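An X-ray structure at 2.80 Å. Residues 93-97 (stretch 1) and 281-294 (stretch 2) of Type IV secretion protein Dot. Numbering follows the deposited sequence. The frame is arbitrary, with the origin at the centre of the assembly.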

# COMPACT_ATOMS: atom_id res chain seq x y z
N TYR A 93 -23.39 7.07 -4.53
CA TYR A 93 -22.06 7.53 -4.15
C TYR A 93 -21.16 6.34 -3.84
O TYR A 93 -21.37 5.63 -2.86
CB TYR A 93 -22.13 8.46 -2.93
CG TYR A 93 -22.88 9.75 -3.17
CD1 TYR A 93 -24.27 9.79 -3.13
CD2 TYR A 93 -22.19 10.94 -3.44
CE1 TYR A 93 -24.96 10.97 -3.34
CE2 TYR A 93 -22.88 12.12 -3.65
CZ TYR A 93 -24.26 12.13 -3.61
OH TYR A 93 -24.94 13.31 -3.82
N LEU A 94 -20.15 6.12 -4.68
CA LEU A 94 -19.25 5.00 -4.49
C LEU A 94 -17.80 5.45 -4.58
O LEU A 94 -16.93 4.90 -3.90
CB LEU A 94 -19.53 3.91 -5.52
CG LEU A 94 -18.93 2.54 -5.21
CD1 LEU A 94 -19.63 1.92 -4.01
CD2 LEU A 94 -19.02 1.62 -6.42
N PHE A 95 -17.52 6.46 -5.41
CA PHE A 95 -16.16 6.95 -5.56
C PHE A 95 -15.68 7.62 -4.27
O PHE A 95 -14.53 7.43 -3.86
CB PHE A 95 -16.06 7.91 -6.74
CG PHE A 95 -14.69 8.51 -6.93
CD1 PHE A 95 -14.33 9.68 -6.27
CD2 PHE A 95 -13.77 7.90 -7.76
CE1 PHE A 95 -13.07 10.23 -6.43
CE2 PHE A 95 -12.51 8.45 -7.93
CZ PHE A 95 -12.16 9.61 -7.26
N GLU A 96 -16.54 8.42 -3.64
CA GLU A 96 -16.15 9.10 -2.41
C GLU A 96 -15.90 8.11 -1.28
O GLU A 96 -15.10 8.40 -0.38
CB GLU A 96 -17.24 10.11 -2.00
CG GLU A 96 -17.38 11.31 -2.93
CD GLU A 96 -18.15 10.99 -4.20
OE1 GLU A 96 -18.05 11.77 -5.17
OE2 GLU A 96 -18.86 9.96 -4.23
N LYS A 97 -16.55 6.95 -1.31
CA LYS A 97 -16.39 5.99 -0.23
C LYS A 97 -15.04 5.28 -0.30
O LYS A 97 -14.40 5.05 0.73
CB LYS A 97 -17.54 4.98 -0.26
N LYS A 281 -22.15 -2.95 -13.48
CA LYS A 281 -22.99 -1.76 -13.46
C LYS A 281 -22.66 -0.84 -12.29
O LYS A 281 -22.90 0.37 -12.39
CB LYS A 281 -24.47 -2.14 -13.42
N GLU A 282 -22.11 -1.38 -11.20
CA GLU A 282 -21.71 -0.55 -10.07
C GLU A 282 -20.32 0.06 -10.25
O GLU A 282 -20.04 1.10 -9.64
CB GLU A 282 -21.75 -1.37 -8.77
CG GLU A 282 -22.94 -1.08 -7.87
CD GLU A 282 -22.69 -1.48 -6.42
OE1 GLU A 282 -23.11 -2.60 -6.03
OE2 GLU A 282 -22.08 -0.68 -5.67
N LEU A 283 -19.46 -0.55 -11.06
CA LEU A 283 -18.18 0.06 -11.41
C LEU A 283 -18.29 1.00 -12.60
O LEU A 283 -17.55 1.99 -12.67
CB LEU A 283 -17.13 -1.02 -11.69
N GLU A 284 -19.20 0.73 -13.54
CA GLU A 284 -19.49 1.70 -14.59
C GLU A 284 -20.16 2.95 -14.02
O GLU A 284 -20.01 4.04 -14.59
CB GLU A 284 -20.37 1.07 -15.67
N GLU A 285 -20.88 2.81 -12.91
CA GLU A 285 -21.39 3.99 -12.21
C GLU A 285 -20.25 4.78 -11.58
O GLU A 285 -20.27 6.01 -11.56
CB GLU A 285 -22.40 3.58 -11.15
N TYR A 286 -19.24 4.06 -11.05
CA TYR A 286 -18.07 4.70 -10.48
C TYR A 286 -17.15 5.27 -11.55
O TYR A 286 -16.48 6.28 -11.33
CB TYR A 286 -17.30 3.71 -9.60
N GLU A 287 -17.12 4.63 -12.73
CA GLU A 287 -16.36 5.19 -13.83
C GLU A 287 -16.89 6.57 -14.21
O GLU A 287 -16.11 7.44 -14.63
CB GLU A 287 -16.39 4.25 -15.03
N ARG A 288 -18.19 6.79 -14.03
CA ARG A 288 -18.81 8.05 -14.44
C ARG A 288 -18.43 9.19 -13.50
O ARG A 288 -18.22 10.33 -13.94
CB ARG A 288 -20.33 7.90 -14.51
N SER A 289 -18.31 8.91 -12.20
CA SER A 289 -17.81 9.92 -11.26
C SER A 289 -16.37 10.30 -11.59
O SER A 289 -16.02 11.48 -11.66
CB SER A 289 -17.87 9.41 -9.82
OG SER A 289 -19.04 8.68 -9.51
N TYR A 290 -15.49 9.30 -11.78
CA TYR A 290 -14.08 9.61 -12.02
C TYR A 290 -13.92 10.48 -13.26
O TYR A 290 -13.13 11.43 -13.25
CB TYR A 290 -13.29 8.31 -12.16
CG TYR A 290 -11.79 8.49 -12.12
CD1 TYR A 290 -11.22 9.50 -11.35
CD2 TYR A 290 -10.96 7.68 -12.87
CE1 TYR A 290 -9.84 9.67 -11.31
CE2 TYR A 290 -9.58 7.84 -12.85
CZ TYR A 290 -9.03 8.84 -12.06
OH TYR A 290 -7.67 9.03 -12.02
N ALA A 291 -14.67 10.18 -14.32
CA ALA A 291 -14.66 11.03 -15.51
C ALA A 291 -15.22 12.41 -15.21
O ALA A 291 -14.79 13.40 -15.81
CB ALA A 291 -15.44 10.36 -16.64
N GLN A 292 -16.18 12.50 -14.28
CA GLN A 292 -16.62 13.81 -13.83
C GLN A 292 -15.55 14.48 -12.98
O GLN A 292 -15.34 15.70 -13.09
CB GLN A 292 -17.93 13.69 -13.04
N TYR A 293 -14.86 13.70 -12.15
CA TYR A 293 -13.82 14.25 -11.29
C TYR A 293 -12.63 14.77 -12.09
O TYR A 293 -12.00 15.76 -11.69
CB TYR A 293 -13.35 13.19 -10.30
CG TYR A 293 -14.08 13.18 -8.98
CD1 TYR A 293 -15.19 12.37 -8.78
CD2 TYR A 293 -13.65 13.98 -7.93
CE1 TYR A 293 -15.85 12.36 -7.56
CE2 TYR A 293 -14.30 13.97 -6.71
CZ TYR A 293 -15.39 13.16 -6.53
OH TYR A 293 -16.04 13.16 -5.31
N LYS A 294 -12.31 14.13 -13.22
CA LYS A 294 -11.13 14.52 -13.98
C LYS A 294 -11.31 15.89 -14.61
O LYS A 294 -10.42 16.75 -14.52
CB LYS A 294 -10.82 13.47 -15.05

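Stretch 1 is a short segment that enters a helix at Phe95. It packs against one side of the long helix of stretch 2. Residues that touch are at least 188 positions apart in sequence, and together the two stretches bury 385 Å² between them.

Tyr93 takes no part. Its CA-to-CB bond points away from stretch 2 and its ring is exposed.

Leu94 sits at the N-cap position, right before the helix. Its CA-to-CB bond points toward stretch 2, and its side chain is in the t, p rotamer. CD2 of Leu94 lies 3.4 Å from the backbone O of Glu282 and 4.2 Å from CB of Tyr286. The second contact is apolar. An apolar methyl suits this position, where CD2 touches residues one helical turn apart. Glu282 starts out sideways, but its end comes nearer, and its OE2 is 3.9 Å from CD2 of Leu94. That is contact with a methyl group, not a polar interaction. The Tyr286 side chain is modelled only to CB, so nothing can be said of its ring.

Phe95 is the centre of the contact. It is buried, and stretch 2 covers 104 Å² of it, the largest share of any residue here. The backbones are also closest at this point, with CA of Phe95 5.7 Å from CA of Tyr286. The t rotamer at chi1 carries the ring in among Ser289, Tyr290 and Tyr293. CB of Phe95 is 3.9 Å from CB of Ser289, a small residue facing stretch 1. CE2 of Phe95 meets CD1 of Tyr290 at 3.8 Å. These two rings are nearly parallel, with planes at 17°, but they are slid apart and barely overlap. CE1 of Tyr293 is 3.3 Å from CD1 of Phe95, the ring centroids are 4.4 Å apart, and the planes meet obliquely at 32°. Tyr293 lies over one face of the Phe95 ring. A flat apolar side chain suits a site lined by Ser289 CB and the rings of Tyr290 and Tyr293.

Glu96 adds the polar link. Its CA-to-CB bond points sideways, yet its end reaches stretch 2. Tyr293 OH donates a very short hydrogen bond, 2.4 Å, to Glu96 OE1. The carboxylate oxygen lies at the edge of the Tyr293 ring, near its plane, as expected for a partner of the phenol hydroxyl. Tyr293 thus serves two neighbours: its ring packs on Phe95 and its hydroxyl binds Glu96.

Lys97, modelled only to CB, makes no contact.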